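Local coordinates for hydrazine synthase subunit alpha (Candidatus Kuenenia stuttgartiensis, PDB 5C2V), which catalyses, within the hydrazine synthase complex, the condensation of hydroxylamine from the gamma subunit with ammonia to form hydrazine, and binds two c-type hemes, at residues S37-K42 against N379-Q384; H51-G56 against F76-D81; D44-Y49 against W308-L313. One frame throughout, in Å; residues are numbered along the deposited sequence.

Interaction 1: residues S37-K42 against N379-Q384. With CA (calcium ion), chain B.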
loop_
_atom_site.group_PDB
_atom_site.type_symbol
_atom_site.label_atom_id
_atom_site.label_comp_id
_atom_site.label_asym_id
_atom_site.label_seq_id
_atom_site.Cartn_x
_atom_site.Cartn_y
_atom_site.Cartn_z
ATOM N N SER D 37 34.145 10.902 -10.538
ATOM C CA SER D 37 33.274 11.308 -11.634
ATOM C C SER D 37 33.059 12.816 -11.621
ATOM O O SER D 37 33.032 13.425 -10.558
ATOM C CB SER D 37 31.930 10.581 -11.547
ATOM O OG SER D 37 32.094 9.184 -11.716
ATOM N N PRO D 38 32.919 13.429 -12.806
ATOM C CA PRO D 38 32.620 14.866 -12.850
ATOM C C PRO D 38 31.286 15.142 -12.170
ATOM O O PRO D 38 30.412 14.277 -12.234
ATOM C CB PRO D 38 32.548 15.169 -14.352
ATOM C CG PRO D 38 33.261 14.032 -15.017
ATOM C CD PRO D 38 33.013 12.840 -14.151
ATOM N N ARG D 39 31.102 16.303 -11.547
ATOM C CA ARG D 39 29.813 16.535 -10.919
ATOM C C ARG D 39 28.932 17.192 -11.962
ATOM O O ARG D 39 29.010 18.395 -12.208
ATOM C CB ARG D 39 29.952 17.424 -9.681
ATOM C CG ARG D 39 31.118 17.064 -8.774
ATOM C CD ARG D 39 31.420 18.190 -7.794
ATOM N NE ARG D 39 30.225 18.640 -7.087
ATOM C CZ ARG D 39 30.209 19.631 -6.202
ATOM N NH1 ARG D 39 31.327 20.285 -5.915
ATOM N NH2 ARG D 39 29.074 19.972 -5.606
ATOM N N THR D 40 28.082 16.368 -12.562
ATOM C CA THR D 40 27.189 16.772 -13.637
ATOM C C THR D 40 26.136 15.674 -13.775
ATOM O O THR D 40 26.347 14.557 -13.301
ATOM C CB THR D 40 27.944 16.983 -14.976
ATOM O OG1 THR D 40 29.136 17.746 -14.751
ATOM C CG2 THR D 40 27.077 17.724 -15.985
ATOM N N ALA D 41 25.014 15.973 -14.420
ATOM C CA ALA D 41 24.026 14.945 -14.716
ATOM C C ALA D 41 24.595 13.903 -15.680
ATOM O O ALA D 41 24.287 12.716 -15.573
ATOM C CB ALA D 41 22.765 15.568 -15.292
ATOM N N LYS D 42 25.418 14.351 -16.625
ATOM C CA LYS D 42 26.039 13.445 -17.589
ATOM C C LYS D 42 27.366 12.875 -17.090
ATOM O O LYS D 42 27.872 11.896 -17.638
ATOM C CB LYS D 42 26.255 14.160 -18.924
ATOM C CG LYS D 42 24.969 14.548 -19.634
ATOM C CD LYS D 42 25.253 15.232 -20.961
ATOM C CE LYS D 42 23.964 15.635 -21.655
ATOM N NZ LYS D 42 23.122 14.452 -21.982
ATOM N N ASN D 379 36.256 18.976 -6.572
ATOM C CA ASN D 379 36.018 18.966 -8.013
ATOM C C ASN D 379 35.527 17.622 -8.550
ATOM O O ASN D 379 35.256 17.491 -9.744
ATOM C CB ASN D 379 37.290 19.372 -8.759
ATOM C CG ASN D 379 37.722 20.791 -8.447
ATOM O OD1 ASN D 379 37.412 21.327 -7.382
ATOM N ND2 ASN D 379 38.440 21.409 -9.377
ATOM N N TRP D 380 35.415 16.627 -7.676
ATOM C CA TRP D 380 35.020 15.289 -8.106
ATOM C C TRP D 380 34.022 14.618 -7.167
ATOM O O TRP D 380 34.100 14.753 -5.947
ATOM C CB TRP D 380 36.251 14.384 -8.240
ATOM C CG TRP D 380 37.253 14.825 -9.264
ATOM C CD1 TRP D 380 38.324 15.647 -9.063
ATOM C CD2 TRP D 380 37.292 14.449 -10.647
ATOM N NE1 TRP D 380 39.020 15.814 -10.234
ATOM C CE2 TRP D 380 38.408 15.088 -11.222
ATOM C CE3 TRP D 380 36.489 13.637 -11.455
ATOM C CZ2 TRP D 380 38.740 14.943 -12.567
ATOM C CZ3 TRP D 380 36.821 13.494 -12.791
ATOM C CH2 TRP D 380 37.938 14.143 -13.333
ATOM N N ASN D 381 33.088 13.873 -7.743
ATOM C CA ASN D 381 32.319 12.936 -6.948
ATOM C C ASN D 381 33.200 11.724 -6.723
ATOM O O ASN D 381 33.598 11.043 -7.671
ATOM C CB ASN D 381 31.015 12.543 -7.641
ATOM C CG ASN D 381 29.885 13.508 -7.352
ATOM O OD1 ASN D 381 29.862 14.160 -6.307
ATOM N ND2 ASN D 381 28.934 13.602 -8.276
ATOM N N ASP D 382 33.510 11.465 -5.459
ATOM C CA ASP D 382 34.435 10.405 -5.104
ATOM C C ASP D 382 33.646 9.234 -4.547
ATOM O O ASP D 382 33.124 9.302 -3.434
ATOM C CB ASP D 382 35.465 10.916 -4.091
ATOM C CG ASP D 382 36.150 12.195 -4.554
ATOM O OD1 ASP D 382 36.706 12.199 -5.671
ATOM O OD2 ASP D 382 36.121 13.203 -3.812
ATOM N N HIS D 383 33.559 8.157 -5.322
ATOM C CA HIS D 383 32.725 7.030 -4.927
ATOM C C HIS D 383 33.312 5.697 -5.371
ATOM O O HIS D 383 34.389 5.649 -5.961
ATOM C CB HIS D 383 31.307 7.195 -5.486
ATOM C CG HIS D 383 31.209 7.018 -6.969
ATOM N ND1 HIS D 383 31.853 7.846 -7.865
ATOM C CD2 HIS D 383 30.529 6.116 -7.715
ATOM C CE1 HIS D 383 31.580 7.455 -9.096
ATOM N NE2 HIS D 383 30.779 6.407 -9.033
ATOM N N GLN D 384 32.588 4.623 -5.072
ATOM C CA GLN D 384 33.042 3.254 -5.322
ATOM C C GLN D 384 34.420 2.952 -4.726
ATOM O O GLN D 384 35.327 2.546 -5.452
ATOM C CB GLN D 384 33.062 2.971 -6.827
ATOM C CG GLN D 384 31.688 2.865 -7.461
ATOM C CD GLN D 384 31.756 2.623 -8.956
ATOM O OE1 GLN D 384 32.729 2.992 -9.613
ATOM N NE2 GLN D 384 30.719 1.996 -9.502
HETATM CA CA CA B . 34.415 14.949 -3.768
#
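Two first torsions set the groups that meet beside the strand pair: OG of Ser37 stands anti to its own carbonyl carbon (chi1 -64°), while CG of His383 lies between its backbone N and carbonyl carbon (chi1 71°). Ser37 OG lies at the edge of the imidazole, near the ring plane, with His383 CE1 as the nearest ring atom; the hydroxyl's hydrogen bond is made to Ser57. On the backbone, Ser37 and Asn381 form an antiparallel hydrogen-bonded pair. Ser37 N to Asn381 O measures 2.9 Å at an N-H...O angle of 165°, and the return bond, Asn381 N to Ser37 O, is also 2.9 Å. This pairing is the closure of the six-bladed propeller. Strand 381-387, from the far end of the propeller sequence, takes the edge place beside N-terminal strand 31-37, so one blade is assembled from both ends, the arrangement known as Velcro closure. Next to the pair, the Trp380 indole offers its edge to the chain, with Trp380 CE3 at 3.5 Å from Ser37 C, and Trp380 CZ3 touches Pro38 CD at 4.1 Å. Arg39 crosses Asn381 at about a right angle, its CG 4.0 Å from Asn381 OD1, and its guanidinium NH1 bonds to Pro378 O. The same strand end holds a calcium ion, bound by Trp380 O at 2.2 Å and Asp382 OD2 at 2.4 Å; Phe358 O, Asp377 O and a carboxylate oxygen of Asp376 complete the ligands found. Asn381 also packs on Arg355 of the second alpha subunit, which places this closure beside the dimer contact.

Interaction 2: residues H51-G56 against F76-D81. With BET (trimethyl glycine), chain C.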
loop_
_atom_site.group_PDB
_atom_site.type_symbol
_atom_site.label_atom_id
_atom_site.label_comp_id
_atom_site.label_asym_id
_atom_site.label_seq_id
_atom_site.Cartn_x
_atom_site.Cartn_y
_atom_site.Cartn_z
ATOM N N HIS D 51 21.860 1.528 -15.486
ATOM C CA HIS D 51 22.536 1.850 -16.726
ATOM C C HIS D 51 23.245 3.147 -16.426
ATOM O O HIS D 51 22.663 4.232 -16.439
ATOM C CB HIS D 51 21.534 1.988 -17.876
ATOM C CG HIS D 51 22.134 2.440 -19.171
ATOM N ND1 HIS D 51 22.859 1.601 -19.990
ATOM C CD2 HIS D 51 22.090 3.636 -19.804
ATOM C CE1 HIS D 51 23.247 2.264 -21.064
ATOM N NE2 HIS D 51 22.795 3.502 -20.976
ATOM N N TYR D 52 24.536 2.994 -16.171
ATOM C CA TYR D 52 25.338 4.040 -15.573
ATOM C C TYR D 52 26.679 4.092 -16.277
ATOM O O TYR D 52 27.487 3.170 -16.167
ATOM C CB TYR D 52 25.485 3.766 -14.072
ATOM C CG TYR D 52 26.397 4.690 -13.301
ATOM C CD1 TYR D 52 25.995 5.976 -12.964
ATOM C CD2 TYR D 52 27.640 4.257 -12.860
ATOM C CE1 TYR D 52 26.821 6.816 -12.240
ATOM C CE2 TYR D 52 28.472 5.088 -12.133
ATOM C CZ TYR D 52 28.058 6.366 -11.827
ATOM O OH TYR D 52 28.885 7.197 -11.105
ATOM N N ILE D 53 26.918 5.182 -16.991
ATOM C CA ILE D 53 28.162 5.361 -17.717
ATOM C C ILE D 53 28.653 6.763 -17.422
ATOM O O ILE D 53 28.421 7.686 -18.201
ATOM C CB ILE D 53 27.994 5.157 -19.238
ATOM C CG1 ILE D 53 27.204 3.879 -19.531
ATOM C CG2 ILE D 53 29.352 5.110 -19.923
ATOM C CD1 ILE D 53 27.007 3.605 -21.005
ATOM N N PRO D 54 29.335 6.924 -16.283
ATOM C CA PRO D 54 29.758 8.240 -15.804
ATOM C C PRO D 54 30.825 8.824 -16.717
ATOM O O PRO D 54 32.010 8.762 -16.407
ATOM C CB PRO D 54 30.308 7.944 -14.406
ATOM C CG PRO D 54 30.727 6.518 -14.461
ATOM C CD PRO D 54 29.741 5.844 -15.367
ATOM N N GLU D 55 30.386 9.358 -17.852
ATOM C CA GLU D 55 31.280 9.895 -18.870
ATOM C C GLU D 55 32.264 10.912 -18.300
ATOM O O GLU D 55 31.872 11.851 -17.605
ATOM C CB GLU D 55 30.463 10.532 -19.997
ATOM C CG GLU D 55 31.292 11.221 -21.064
ATOM C CD GLU D 55 30.448 11.724 -22.218
ATOM O OE1 GLU D 55 29.449 11.055 -22.560
ATOM O OE2 GLU D 55 30.778 12.789 -22.778
ATOM N N GLY D 56 33.545 10.709 -18.593
ATOM C CA GLY D 56 34.594 11.592 -18.117
ATOM C C GLY D 56 35.097 11.237 -16.731
ATOM O O GLY D 56 35.658 12.081 -16.034
ATOM N N PHE D 76 41.751 5.900 -20.774
ATOM C CA PHE D 76 40.306 5.748 -20.937
ATOM C C PHE D 76 39.563 7.070 -20.776
ATOM O O PHE D 76 39.822 7.828 -19.842
ATOM C CB PHE D 76 39.758 4.732 -19.932
ATOM C CG PHE D 76 40.193 3.320 -20.196
ATOM C CD1 PHE D 76 39.463 2.506 -21.045
ATOM C CD2 PHE D 76 41.325 2.805 -19.589
ATOM C CE1 PHE D 76 39.858 1.204 -21.290
ATOM C CE2 PHE D 76 41.726 1.503 -19.828
ATOM C CZ PHE D 76 40.990 0.702 -20.680
ATOM N N ALA D 77 38.630 7.335 -21.685
ATOM C CA ALA D 77 37.775 8.510 -21.580
ATOM C C ALA D 77 36.822 8.354 -20.400
ATOM O O ALA D 77 36.580 9.299 -19.651
ATOM C CB ALA D 77 37.000 8.727 -22.871
ATOM N N THR D 78 36.291 7.145 -20.244
ATOM C CA THR D 78 35.393 6.826 -19.142
ATOM C C THR D 78 35.814 5.520 -18.481
ATOM O O THR D 78 35.944 4.498 -19.149
ATOM C CB THR D 78 33.933 6.704 -19.618
ATOM O OG1 THR D 78 33.518 7.936 -20.222
ATOM C CG2 THR D 78 33.015 6.378 -18.449
ATOM N N ALA D 79 36.039 5.556 -17.171
ATOM C CA ALA D 79 36.413 4.353 -16.436
ATOM C C ALA D 79 35.803 4.335 -15.038
ATOM O O ALA D 79 35.823 5.343 -14.331
ATOM C CB ALA D 79 37.917 4.237 -16.355
ATOM N N PHE D 80 35.278 3.180 -14.642
ATOM C CA PHE D 80 34.583 3.050 -13.364
ATOM C C PHE D 80 34.409 1.587 -12.951
ATOM O O PHE D 80 34.894 0.679 -13.628
ATOM C CB PHE D 80 33.218 3.744 -13.429
ATOM C CG PHE D 80 32.320 3.229 -14.523
ATOM C CD1 PHE D 80 32.484 3.652 -15.833
ATOM C CD2 PHE D 80 31.306 2.332 -14.237
ATOM C CE1 PHE D 80 31.660 3.180 -16.838
ATOM C CE2 PHE D 80 30.477 1.858 -15.238
ATOM C CZ PHE D 80 30.654 2.282 -16.540
ATOM N N ASP D 81 33.715 1.380 -11.834
ATOM C CA ASP D 81 33.448 0.050 -11.274
ATOM C C ASP D 81 34.705 -0.779 -11.000
ATOM O O ASP D 81 34.930 -1.796 -11.652
ATOM C CB ASP D 81 32.520 -0.739 -12.204
ATOM C CG ASP D 81 31.078 -0.292 -12.103
ATOM O OD1 ASP D 81 30.695 0.248 -11.044
ATOM O OD2 ASP D 81 30.325 -0.484 -13.080
HETATM N N BET C . 40.222 11.754 -18.288
HETATM C CA BET C . 41.297 12.822 -18.131
HETATM C C BET C . 41.358 13.312 -16.587
HETATM O O BET C . 40.935 14.482 -16.414
HETATM O OXT BET C . 41.820 12.468 -15.785
HETATM C C1 BET C . 39.721 11.734 -19.721
HETATM C C2 BET C . 39.027 12.029 -17.374
HETATM C C3 BET C . 40.801 10.378 -18.015
#
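The Phe80 ring carries Pro54 CD over the centre of one face, 3.5 Å from the ring centroid, and has Asp81 OD1 at its edge, in plane. Tyr52 turns an edge toward the face of Phe80 in a T-shaped pair, with centroids 5.9 Å apart and planes at 82°. Pro54 CD also lies over a face of the Tyr52 ring, offset toward the rim, so one proline carbon packs on both aromatics. The CA-CB bond of Phe80 points toward 51-56, with CG between its backbone N and carbonyl carbon (chi1 57°).

Pro54 is the centre of an inverse gamma turn. Beyond it, Gly56 N donates to Thr78 OG1 at 3.2 Å and 157°, and Thr78 CG2 rests 3.3 Å from Pro54 O. Ala77 and Thr78 face Val96 as a classic beta bulge, where the inner strand of the blade 76-117 turns a corner.

Trimethyl glycine is bound at this end: its methyl C3 is 3.3 Å from Phe76 O, and its C2 is 3.6 Å from Gly56 O. Backbone carbonyls drawn from both segments thus face the methyls of a quaternary ammonium, which would favour its positive charge without any hydrogen bond to it.

Interaction 3: residues D44-Y49 against W308-L313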
loop_
_atom_site.group_PDB
_atom_site.type_symbol
_atom_site.label_atom_id
_atom_site.label_comp_id
_atom_site.label_asym_id
_atom_site.label_seq_id
_atom_site.Cartn_x
_atom_site.Cartn_y
_atom_site.Cartn_z
ATOM N N ASP D 44 27.797 12.076 -13.734
ATOM C CA ASP D 44 27.428 11.142 -12.677
ATOM C C ASP D 44 25.940 10.811 -12.771
ATOM O O ASP D 44 25.158 11.213 -11.911
ATOM C CB ASP D 44 27.762 11.733 -11.304
ATOM C CG ASP D 44 27.737 10.695 -10.194
ATOM O OD1 ASP D 44 27.280 9.560 -10.439
ATOM O OD2 ASP D 44 28.172 11.024 -9.070
ATOM N N PRO D 45 25.544 10.072 -13.821
ATOM C CA PRO D 45 24.125 9.793 -14.070
ATOM C C PRO D 45 23.577 8.660 -13.209
ATOM O O PRO D 45 23.164 7.633 -13.747
ATOM C CB PRO D 45 24.111 9.402 -15.547
ATOM C CG PRO D 45 25.435 8.749 -15.754
ATOM C CD PRO D 45 26.410 9.459 -14.845
ATOM N N TYR D 46 23.559 8.849 -11.893
ATOM C CA TYR D 46 23.075 7.809 -10.991
ATOM C C TYR D 46 21.556 7.663 -11.044
ATOM O O TYR D 46 20.999 6.702 -10.514
ATOM C CB TYR D 46 23.525 8.084 -9.552
ATOM C CG TYR D 46 23.195 9.467 -9.028
ATOM C CD1 TYR D 46 21.903 9.799 -8.640
ATOM C CD2 TYR D 46 24.186 10.432 -8.898
ATOM C CE1 TYR D 46 21.602 11.058 -8.156
ATOM C CE2 TYR D 46 23.895 11.692 -8.411
ATOM C CZ TYR D 46 22.603 12.000 -8.042
ATOM O OH TYR D 46 22.309 13.254 -7.559
ATOM N N GLN D 47 20.887 8.616 -11.683
ATOM C CA GLN D 47 19.434 8.575 -11.789
ATOM C C GLN D 47 18.987 7.547 -12.828
ATOM O O GLN D 47 17.832 7.125 -12.840
ATOM C CB GLN D 47 18.880 9.956 -12.139
ATOM C CG GLN D 47 19.136 10.393 -13.569
ATOM C CD GLN D 47 20.539 10.916 -13.800
ATOM O OE1 GLN D 47 21.269 11.213 -12.854
ATOM N NE2 GLN D 47 20.921 11.041 -15.067
ATOM N N ASN D 48 19.908 7.163 -13.707
ATOM C CA ASN D 48 19.637 6.162 -14.737
ATOM C C ASN D 48 20.084 4.747 -14.356
ATOM O O ASN D 48 20.042 3.838 -15.185
ATOM C CB ASN D 48 20.285 6.580 -16.058
ATOM C CG ASN D 48 19.485 7.648 -16.783
ATOM O OD1 ASN D 48 20.021 8.683 -17.179
ATOM N ND2 ASN D 48 18.190 7.402 -16.955
ATOM N N TYR D 49 20.523 4.582 -13.109
ATOM C CA TYR D 49 20.982 3.297 -12.569
ATOM C C TYR D 49 19.973 2.182 -12.851
ATOM O O TYR D 49 18.769 2.421 -12.794
ATOM C CB TYR D 49 21.200 3.434 -11.057
ATOM C CG TYR D 49 22.400 2.711 -10.488
ATOM C CD1 TYR D 49 23.623 3.356 -10.358
ATOM C CD2 TYR D 49 22.303 1.399 -10.045
ATOM C CE1 TYR D 49 24.721 2.707 -9.826
ATOM C CE2 TYR D 49 23.396 0.740 -9.513
ATOM C CZ TYR D 49 24.602 1.400 -9.405
ATOM O OH TYR D 49 25.692 0.750 -8.875
ATOM N N TRP D 308 17.404 5.280 -8.873
ATOM C CA TRP D 308 18.547 6.006 -8.318
ATOM C C TRP D 308 19.617 5.085 -7.733
ATOM O O TRP D 308 19.310 4.057 -7.132
ATOM C CB TRP D 308 18.086 6.991 -7.243
ATOM C CG TRP D 308 17.654 8.317 -7.786
ATOM C CD1 TRP D 308 17.130 8.568 -9.021
ATOM C CD2 TRP D 308 17.727 9.582 -7.117
ATOM N NE1 TRP D 308 16.862 9.908 -9.158
ATOM C CE2 TRP D 308 17.222 10.554 -8.003
ATOM C CE3 TRP D 308 18.167 9.987 -5.853
ATOM C CZ2 TRP D 308 17.143 11.903 -7.666
ATOM C CZ3 TRP D 308 18.090 11.327 -5.520
ATOM C CH2 TRP D 308 17.582 12.270 -6.424
ATOM N N GLY D 309 20.877 5.473 -7.917
ATOM C CA GLY D 309 22.003 4.715 -7.398
ATOM C C GLY D 309 22.564 5.305 -6.117
ATOM O O GLY D 309 23.530 4.789 -5.555
ATOM N N VAL D 310 21.959 6.396 -5.658
ATOM C CA VAL D 310 22.332 7.005 -4.387
ATOM C C VAL D 310 21.118 7.036 -3.465
ATOM O O VAL D 310 19.982 6.956 -3.927
ATOM C CB VAL D 310 22.889 8.430 -4.571
ATOM C CG1 VAL D 310 24.066 8.420 -5.535
ATOM C CG2 VAL D 310 21.802 9.369 -5.064
ATOM N N GLY D 311 21.358 7.156 -2.164
ATOM C CA GLY D 311 20.292 7.023 -1.188
ATOM C C GLY D 311 20.822 6.836 0.219
ATOM O O GLY D 311 21.907 7.311 0.551
ATOM N N GLN D 312 20.035 6.171 1.060
ATOM C CA GLN D 312 20.470 5.842 2.412
ATOM C C GLN D 312 21.078 4.442 2.472
ATOM O O GLN D 312 21.191 3.760 1.453
ATOM C CB GLN D 312 19.302 5.951 3.393
ATOM C CG GLN D 312 18.657 7.326 3.431
ATOM C CD GLN D 312 19.636 8.418 3.823
ATOM O OE1 GLN D 312 20.588 8.177 4.565
ATOM N NE2 GLN D 312 19.405 9.625 3.323
ATOM N N LEU D 313 21.470 4.020 3.670
ATOM C CA LEU D 313 22.050 2.696 3.865
ATOM C C LEU D 313 21.143 1.811 4.714
ATOM O O LEU D 313 20.769 2.179 5.827
ATOM C CB LEU D 313 23.431 2.800 4.519
ATOM C CG LEU D 313 24.555 3.442 3.704
ATOM C CD1 LEU D 313 25.859 3.422 4.488
ATOM C CD2 LEU D 313 24.721 2.737 2.366
#
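Tyr46 O is approached by three groups. Gly309 N donates to Tyr46 O across the contact at 2.9 Å, with an N-H...O angle of 131° that marks the bond as bent. Trp308 CA adds a CA-H...O contact to Tyr46 O at 3.4 Å, and Tyr49 N within the same loop makes a weak bond to it. The CA-CB bond of Tyr46 points toward 308-313, with CG between the backbone N and the carbonyl carbon (chi1 52°). The ring meets Trp308 with its edge and Val310 with one face. The edge points at the indole in a T-shaped pair, CE1 lying over a face of the Trp308 ring, with the planes at 78° and the Tyr46 centroid 5.5 Å from that of the six-membered ring. Val310 CG2 sits over a face of the Tyr46 ring, 3.5 Å from Tyr46 CE1, in a CH-pi contact displaced toward the rim. The loop 44-49, which begins with an inverse gamma turn centred on Pro45, belongs to the closing blade of the propeller; 308-313 leads into strand 312-317 of another blade, and the sheet formed by residues 336-373 comes between the two in blade order. At Gly309, CA lies over a face of the Tyr49 ring, 3.6 Å from Tyr49 CD1, and the absence of a side chain lets the ring approach the backbone. Tyr49 OH is hydrogen-bonded to Asp230, in the blade that starts with strand 228-233. Gln47 CB meets the pyrrole side of the indole, 3.6 Å from Trp308 NE1. Arg355 of the second alpha subunit packs on Tyr46 and hydrogen-bonds to Asp44 O.

Overall arrangement
From the N terminus, strand 31-37 runs out into the long loop that precedes strand 58-63, and all three contacts start from it in turn. Interaction 1 closes the widest circuit, joining 37-42 to 379-384 and so the two ends of the propeller. Interaction 3 lies within that circuit and ties 44-49 to the blade of strand 312-317. Interaction 2 lies within both, linking 51-56 to the first strand of the next blade, 76-84; no circuits cross. The contacts also touch directly: Tyr52 OH is probably hydrogen-bonded to Asp44 OD1, and Gln384 OE1 to Asp81 N. Interactions 1 and 3 both reach the second alpha subunit.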